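Local coordinates for protein berberine bridge enzyme-like 28 (Arabidopsis thaliana, PDB 5D79) that is a secreted FAD-dependent oxidoreductase of the berberine bridge enzyme-like family that takes part in adaptation to salt stress, at residues A[270-273]-A[274-278]; A[319-322]-A[323-326]; A[401-404]-A[405-409]. All coordinates share one frame; numbering follows the deposited sequence.

Interaction 1 of 3, residues A[270-273]-A[274-278]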
loop_
_atom_site.group_PDB
_atom_site.type_symbol
_atom_site.label_atom_id
_atom_site.label_comp_id
_atom_site.label_asym_id
_atom_site.label_seq_id
_atom_site.Cartn_x
_atom_site.Cartn_y
_atom_site.Cartn_z
ATOM N N ILE A 270 -0.932 -1.866 -26.126
ATOM C CA ILE A 270 -0.796 -2.585 -24.864
ATOM C C ILE A 270 0.021 -3.877 -25.057
ATOM O O ILE A 270 0.885 -4.201 -24.236
ATOM C CB ILE A 270 -2.190 -2.895 -24.255
ATOM C CG1 ILE A 270 -2.873 -1.585 -23.790
ATOM C CG2 ILE A 270 -2.057 -3.880 -23.107
ATOM C CD1 ILE A 270 -4.413 -1.623 -23.693
ATOM N N LYS A 271 -0.237 -4.593 -26.151
ATOM C CA LYS A 271 0.546 -5.782 -26.509
ATOM C C LYS A 271 2.036 -5.478 -26.588
ATOM O O LYS A 271 2.852 -6.242 -26.087
ATOM C CB LYS A 271 0.077 -6.364 -27.843
ATOM C CG LYS A 271 -1.219 -7.133 -27.768
ATOM C CD LYS A 271 -1.427 -7.945 -29.036
ATOM C CE LYS A 271 -0.360 -9.022 -29.180
ATOM N NZ LYS A 271 -0.269 -9.536 -30.576
ATOM N N LYS A 272 2.381 -4.358 -27.217
ATOM C CA LYS A 272 3.767 -3.918 -27.322
ATOM C C LYS A 272 4.331 -3.458 -25.973
ATOM O O LYS A 272 5.490 -3.736 -25.662
ATOM C CB LYS A 272 3.882 -2.796 -28.359
ATOM C CG LYS A 272 5.187 -2.017 -28.315
ATOM C CD LYS A 272 6.384 -2.889 -28.679
ATOM C CE LYS A 272 7.693 -2.100 -28.647
ATOM N NZ LYS A 272 7.801 -1.142 -29.782
ATOM N N TRP A 273 3.520 -2.758 -25.177
ATOM C CA TRP A 273 3.936 -2.326 -23.838
ATOM C C TRP A 273 4.396 -3.526 -23.011
ATOM O O TRP A 273 5.356 -3.443 -22.261
ATOM C CB TRP A 273 2.791 -1.586 -23.132
ATOM C CG TRP A 273 3.051 -1.163 -21.677
ATOM C CD1 TRP A 273 3.555 0.033 -21.248
ATOM C CD2 TRP A 273 2.776 -1.929 -20.481
ATOM N NE1 TRP A 273 3.624 0.055 -19.867
ATOM C CE2 TRP A 273 3.159 -1.137 -19.377
ATOM C CE3 TRP A 273 2.269 -3.217 -20.244
ATOM C CZ2 TRP A 273 3.047 -1.586 -18.059
ATOM C CZ3 TRP A 273 2.156 -3.658 -18.932
ATOM C CH2 TRP A 273 2.542 -2.846 -17.858
ATOM N N GLN A 274 3.717 -4.651 -23.173
ATOM C CA GLN A 274 3.988 -5.836 -22.364
ATOM C C GLN A 274 5.383 -6.387 -22.554
ATOM O O GLN A 274 5.911 -7.065 -21.673
ATOM C CB GLN A 274 2.984 -6.941 -22.677
ATOM C CG GLN A 274 1.682 -6.834 -21.924
ATOM C CD GLN A 274 0.902 -8.112 -22.019
ATOM O OE1 GLN A 274 0.523 -8.688 -21.009
ATOM N NE2 GLN A 274 0.670 -8.578 -23.245
ATOM N N TYR A 275 5.969 -6.113 -23.712
ATOM C CA TYR A 275 7.297 -6.612 -24.020
ATOM C C TYR A 275 8.375 -5.565 -23.714
ATOM O O TYR A 275 9.524 -5.911 -23.452
ATOM C CB TYR A 275 7.364 -7.051 -25.486
ATOM C CG TYR A 275 6.493 -8.256 -25.801
ATOM C CD1 TYR A 275 5.161 -8.102 -26.180
ATOM C CD2 TYR A 275 7.003 -9.545 -25.719
ATOM C CE1 TYR A 275 4.361 -9.195 -26.467
ATOM C CE2 TYR A 275 6.215 -10.648 -26.012
ATOM C CZ TYR A 275 4.892 -10.473 -26.378
ATOM O OH TYR A 275 4.108 -11.582 -26.664
ATOM N N ALA A 276 7.990 -4.292 -23.717
ATOM C CA ALA A 276 8.941 -3.186 -23.606
ATOM C C ALA A 276 9.089 -2.595 -22.207
ATOM O O ALA A 276 10.189 -2.187 -21.832
ATOM C CB ALA A 276 8.543 -2.065 -24.579
ATOM N N ALA A 277 7.982 -2.539 -21.456
ATOM C CA ALA A 277 7.856 -1.702 -20.251
ATOM C C ALA A 277 8.813 -2.047 -19.111
ATOM O O ALA A 277 9.286 -1.141 -18.411
ATOM C CB ALA A 277 6.431 -1.752 -19.744
ATOM N N ASP A 278 9.096 -3.339 -18.920
ATOM C CA ASP A 278 9.991 -3.778 -17.847
ATOM C C ASP A 278 11.462 -3.834 -18.272
ATOM O O ASP A 278 12.331 -4.134 -17.463
ATOM C CB ASP A 278 9.554 -5.152 -17.305
ATOM C CG ASP A 278 9.999 -6.311 -18.183
ATOM O OD1 ASP A 278 9.710 -6.298 -19.403
ATOM O OD2 ASP A 278 10.646 -7.243 -17.649
#
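W273 and A277 meet one turn apart on helix 263-276, which packs on the seven-stranded antiparallel sheet through strands 284-292 and 396-402. The W273 side chain leaves the helix with CG anti to the backbone N (chi1 176°). Its CB lies 3.2 Å from Q274 N, the next amide along the chain. From CG onward the indole passes under the A277 methyl. The closest ring atoms are NE1 and CE2, each 3.3 Å from A277 CB. In the same flat ring CE3, at the rim away from NE1, comes 3.6 Å from Q274 N. A277 CB stands 3.4 Å from the centroid of the five-membered ring, 17° off its normal. This is a tight CH-pi contact over the face. NE1 points on to the sheet and donates a hydrogen bond to I286 O. The ring also meets Y425 edge to face, so its rotation is held by more than the helix.

The backbone brings the methyl into place. A277 N bonds W273 O at 2.9 Å. Q274 N also reaches back four residues to I270 O. Between these two, Y275 N bonds K272 O at 3.1 Å, three residues back. A276 N makes only weak bonds, one to K272 O and one to W273 O.

Q274 extends its amide away from the helix. Its OE1 accepts from Y425 OH and I376 N, which gives this buried oxygen two partners. On the outer side, Y275 lays its ring edge against the backbone of the preceding turn. The K271 carbonyl oxygen lies in the plane of that ring, 3.0 Å from Y275 CD1.

Interaction 2 of 3, residues A[319-322]-A[323-326]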
loop_
_atom_site.group_PDB
_atom_site.type_symbol
_atom_site.label_atom_id
_atom_site.label_comp_id
_atom_site.label_asym_id
_atom_site.label_seq_id
_atom_site.Cartn_x
_atom_site.Cartn_y
_atom_site.Cartn_z
ATOM N N GLU A 319 12.711 4.931 -29.961
ATOM C CA GLU A 319 13.602 3.779 -30.026
ATOM C C GLU A 319 12.961 2.501 -29.473
ATOM O O GLU A 319 12.998 1.451 -30.118
ATOM C CB GLU A 319 14.891 4.098 -29.261
ATOM C CG GLU A 319 15.741 2.898 -28.887
ATOM C CD GLU A 319 16.635 2.438 -30.016
ATOM O OE1 GLU A 319 16.549 3.022 -31.123
ATOM O OE2 GLU A 319 17.426 1.492 -29.788
ATOM N N LYS A 320 12.366 2.592 -28.287
ATOM C CA LYS A 320 11.869 1.410 -27.591
ATOM C C LYS A 320 10.340 1.213 -27.683
ATOM O O LYS A 320 9.845 0.088 -27.541
ATOM C CB LYS A 320 12.289 1.461 -26.114
ATOM C CG LYS A 320 13.798 1.464 -25.854
ATOM C CD LYS A 320 14.470 0.182 -26.331
ATOM C CE LYS A 320 15.628 -0.224 -25.415
ATOM N NZ LYS A 320 15.197 -0.710 -24.059
ATOM N N PHE A 321 9.599 2.291 -27.923
ATOM C CA PHE A 321 8.137 2.250 -27.867
ATOM C C PHE A 321 7.516 3.232 -28.868
ATOM O O PHE A 321 6.738 4.099 -28.481
ATOM C CB PHE A 321 7.674 2.581 -26.435
ATOM C CG PHE A 321 6.286 2.090 -26.083
ATOM C CD1 PHE A 321 5.486 1.445 -27.012
ATOM C CD2 PHE A 321 5.787 2.293 -24.807
ATOM C CE1 PHE A 321 4.223 1.001 -26.675
ATOM C CE2 PHE A 321 4.520 1.856 -24.460
ATOM C CZ PHE A 321 3.740 1.206 -25.398
ATOM N N PRO A 322 7.874 3.121 -30.159
ATOM C CA PRO A 322 7.364 4.136 -31.083
ATOM C C PRO A 322 5.883 3.964 -31.375
ATOM O O PRO A 322 5.277 4.853 -31.960
ATOM C CB PRO A 322 8.206 3.913 -32.344
ATOM C CG PRO A 322 8.559 2.498 -32.311
ATOM C CD PRO A 322 8.725 2.135 -30.853
ATOM N N GLU A 323 5.307 2.844 -30.964
ATOM C CA GLU A 323 3.892 2.586 -31.193
ATOM C C GLU A 323 3.000 3.488 -30.335
ATOM O O GLU A 323 1.841 3.723 -30.669
ATOM C CB GLU A 323 3.563 1.113 -30.914
ATOM C CG GLU A 323 4.189 0.124 -31.897
ATOM C CD GLU A 323 5.653 -0.152 -31.603
ATOM O OE1 GLU A 323 6.064 0.068 -30.448
ATOM O OE2 GLU A 323 6.386 -0.571 -32.532
ATOM N N LEU A 324 3.542 3.993 -29.230
ATOM C CA LEU A 324 2.790 4.892 -28.361
ATOM C C LEU A 324 2.512 6.234 -29.044
ATOM O O LEU A 324 1.485 6.857 -28.800
ATOM C CB LEU A 324 3.530 5.118 -27.042
ATOM C CG LEU A 324 2.580 5.684 -25.984
ATOM C CD1 LEU A 324 1.372 4.768 -25.822
ATOM C CD2 LEU A 324 3.248 5.936 -24.642
ATOM N N GLY A 325 3.431 6.667 -29.904
ATOM C CA GLY A 325 3.261 7.887 -30.663
ATOM C C GLY A 325 3.435 9.129 -29.815
ATOM O O GLY A 325 2.831 10.168 -30.102
ATOM N N LEU A 326 4.257 9.021 -28.768
ATOM C CA LEU A 326 4.539 10.147 -27.875
ATOM C C LEU A 326 5.250 11.282 -28.591
ATOM O O LEU A 326 6.239 11.063 -29.296
ATOM C CB LEU A 326 5.390 9.709 -26.691
ATOM C CG LEU A 326 5.664 10.829 -25.694
ATOM C CD1 LEU A 326 4.360 11.237 -25.069
ATOM C CD2 LEU A 326 6.644 10.387 -24.621
HETATM O O HOH W 1 6.144 6.948 -28.336
#
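E323 lies alongside the P322 ring, and the two side chains point the same way. A bend at chi2 (79°) turns the carboxylate back, placing OE1 3.4 Å from P322 CD. The same oxygen sits at the edge of the F321 ring, 3.7 Å from CD1. OE1 also faces K272 NZ on helix 263-276, a salt bridge modelled too short for its length to be trusted. With an alanine here, the carboxylate beside P322 CD and at the F321 ring edge is gone, and K272 is likely to lose its nearby negative charge.

L324 follows and turns its CB over the centre of the F321 face. CB is 4.0 Å from the ring centroid and 2° off the normal, a CH-pi contact. L324 N bonds F321 O at 3.3 Å. This bond closes a beta turn with P322 and E323 at its corners. The turn follows the end of helix 310-320, in the loop before strand 331-334.

G325 continues with a weak bond from its N to P322 O. Its positive phi (74°) suits glycine. At L326 the chain is tied back through water: L326 N donates to a water at 2.8 Å, and that water donates to F321 O at 2.9 Å.

Interaction 3 of 3, residues A[401-404]-A[405-409]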
loop_
_atom_site.group_PDB
_atom_site.type_symbol
_atom_site.label_atom_id
_atom_site.label_comp_id
_atom_site.label_asym_id
_atom_site.label_seq_id
_atom_site.Cartn_x
_atom_site.Cartn_y
_atom_site.Cartn_z
ATOM N N THR A 401 1.261 -1.924 -13.724
ATOM C CA THR A 401 2.444 -1.268 -13.183
ATOM C C THR A 401 3.711 -2.051 -13.518
ATOM O O THR A 401 3.882 -3.175 -13.062
ATOM C CB THR A 401 2.310 -1.108 -11.664
ATOM O OG1 THR A 401 1.191 -0.262 -11.400
ATOM C CG2 THR A 401 3.542 -0.474 -11.062
ATOM N N PRO A 402 4.619 -1.443 -14.301
ATOM C CA PRO A 402 5.790 -2.182 -14.783
ATOM C C PRO A 402 6.826 -2.454 -13.689
ATOM O O PRO A 402 7.174 -1.562 -12.918
ATOM C CB PRO A 402 6.356 -1.253 -15.854
ATOM C CG PRO A 402 6.034 0.127 -15.323
ATOM C CD PRO A 402 4.696 -0.009 -14.633
ATOM N N PHE A 403 7.302 -3.692 -13.612
ATOM C CA PHE A 403 8.440 -4.009 -12.754
ATOM C C PHE A 403 9.734 -3.974 -13.598
ATOM O O PHE A 403 9.900 -3.093 -14.443
ATOM C CB PHE A 403 8.243 -5.359 -12.056
ATOM C CG PHE A 403 7.296 -5.300 -10.884
ATOM C CD1 PHE A 403 6.308 -4.320 -10.818
ATOM C CD2 PHE A 403 7.409 -6.200 -9.835
ATOM C CE1 PHE A 403 5.431 -4.237 -9.719
ATOM C CE2 PHE A 403 6.541 -6.143 -8.736
ATOM C CZ PHE A 403 5.547 -5.154 -8.678
ATOM N N GLY A 404 10.648 -4.916 -13.393
ATOM C CA GLY A 404 11.926 -4.824 -14.073
ATOM C C GLY A 404 12.744 -3.706 -13.450
ATOM O O GLY A 404 12.367 -3.161 -12.421
ATOM N N GLY A 405 13.870 -3.355 -14.055
ATOM C CA GLY A 405 14.763 -2.399 -13.420
ATOM C C GLY A 405 15.232 -2.881 -12.055
ATOM O O GLY A 405 15.599 -4.044 -11.890
ATOM N N LYS A 406 15.197 -2.003 -11.059
ATOM C CA LYS A 406 15.683 -2.364 -9.731
ATOM C C LYS A 406 14.878 -3.538 -9.179
ATOM O O LYS A 406 15.384 -4.342 -8.377
ATOM C CB LYS A 406 15.615 -1.159 -8.778
ATOM C CG LYS A 406 16.338 -1.368 -7.445
ATOM C CD LYS A 406 17.846 -1.087 -7.552
ATOM C CE LYS A 406 18.574 -1.517 -6.285
ATOM N NZ LYS A 406 19.909 -0.879 -6.128
ATOM N N MET A 407 13.637 -3.666 -9.648
ATOM C CA MET A 407 12.738 -4.700 -9.142
ATOM C C MET A 407 13.158 -6.104 -9.565
ATOM O O MET A 407 12.835 -7.057 -8.881
ATOM C CB MET A 407 11.295 -4.429 -9.578
ATOM C CG MET A 407 10.693 -3.174 -8.929
ATOM S SD MET A 407 10.631 -3.254 -7.116
ATOM C CE MET A 407 9.319 -4.452 -6.862
ATOM N N SER A 408 13.890 -6.240 -10.668
ATOM C CA SER A 408 14.369 -7.562 -11.059
ATOM C C SER A 408 15.848 -7.684 -10.699
ATOM O O SER A 408 16.419 -8.783 -10.642
ATOM C CB SER A 408 14.114 -7.817 -12.554
ATOM O OG SER A 408 14.806 -6.903 -13.378
ATOM N N GLU A 409 16.457 -6.535 -10.431
ATOM C CA GLU A 409 17.832 -6.491 -9.972
ATOM C C GLU A 409 17.927 -7.112 -8.586
ATOM O O GLU A 409 18.770 -7.978 -8.336
ATOM C CB GLU A 409 18.346 -5.055 -9.956
ATOM C CG GLU A 409 19.704 -4.909 -9.332
ATOM C CD GLU A 409 20.380 -3.620 -9.730
ATOM O OE1 GLU A 409 21.334 -3.216 -9.030
ATOM O OE2 GLU A 409 19.955 -3.018 -10.744
#
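F403 and M407 both set CG anti to the carbonyl carbon (chi1 -78° and -67°), and M407 then bends at chi2 and chi3. These bends fold the M407 methyl over the F403 ring. The contact spans the join between strand 396-402 and the short helix 406-409, with G405 at the N-cap.

M407 CE does the touching. It lies over one face of the ring, 3.8 Å from F403 CE2. It is 4.2 Å from the ring centroid and 28° off the normal, a CH-pi contact displaced from the ring axis. SD stands farther above the same ring, 5.4 Å from its centroid, which makes this a distant Met-aromatic contact. At the base of the two side chains, F403 CB and M407 CB are 4.0 Å apart. L192, on helix 192-195, touches both side chains. M407 also meets L197, F417 and R420.

The two glycines between strand and helix both have positive phi, which favours glycine. Together they swing the chain from the strand into the helix. G404 O then receives M407 N at 3.1 Å. M407 CB closes on the same oxygen, 3.3 Å away, so one carbonyl meets both the backbone and the root of the side chain. G405 O, at the cap, is gripped by two amides, S408 N and E409 N. Two residues before the cap, R193 NE bonds F403 O and so ties helix 192-195 to the strand end.

Along the helix, K406 NZ and E409 OE1 form only a long salt bridge. S408 OG sits between its backbone N and carbonyl carbon and lies 3.6 Å from G404 CA.

In the fold
Interaction 1 sits between the other two and touches both. Its centre is about 11 Å from that of interaction 2 and about 13 Å from that of interaction 3. Toward interaction 2, K272 CG packs 3.6 Å from F321 CE1, and the doubtful K272-E323 pair also joins them. Toward interaction 3, D278 CB lies 3.5 Å from F403 O, and W273 CZ2 packs on P402 CB. Interactions 2 and 3 do not meet; their nearest atoms are about 9 Å apart. Interaction 3 lies nearer the cofactor: the F403 side chain is about 9 Å from the bound FAD, that of W273 about 13 Å.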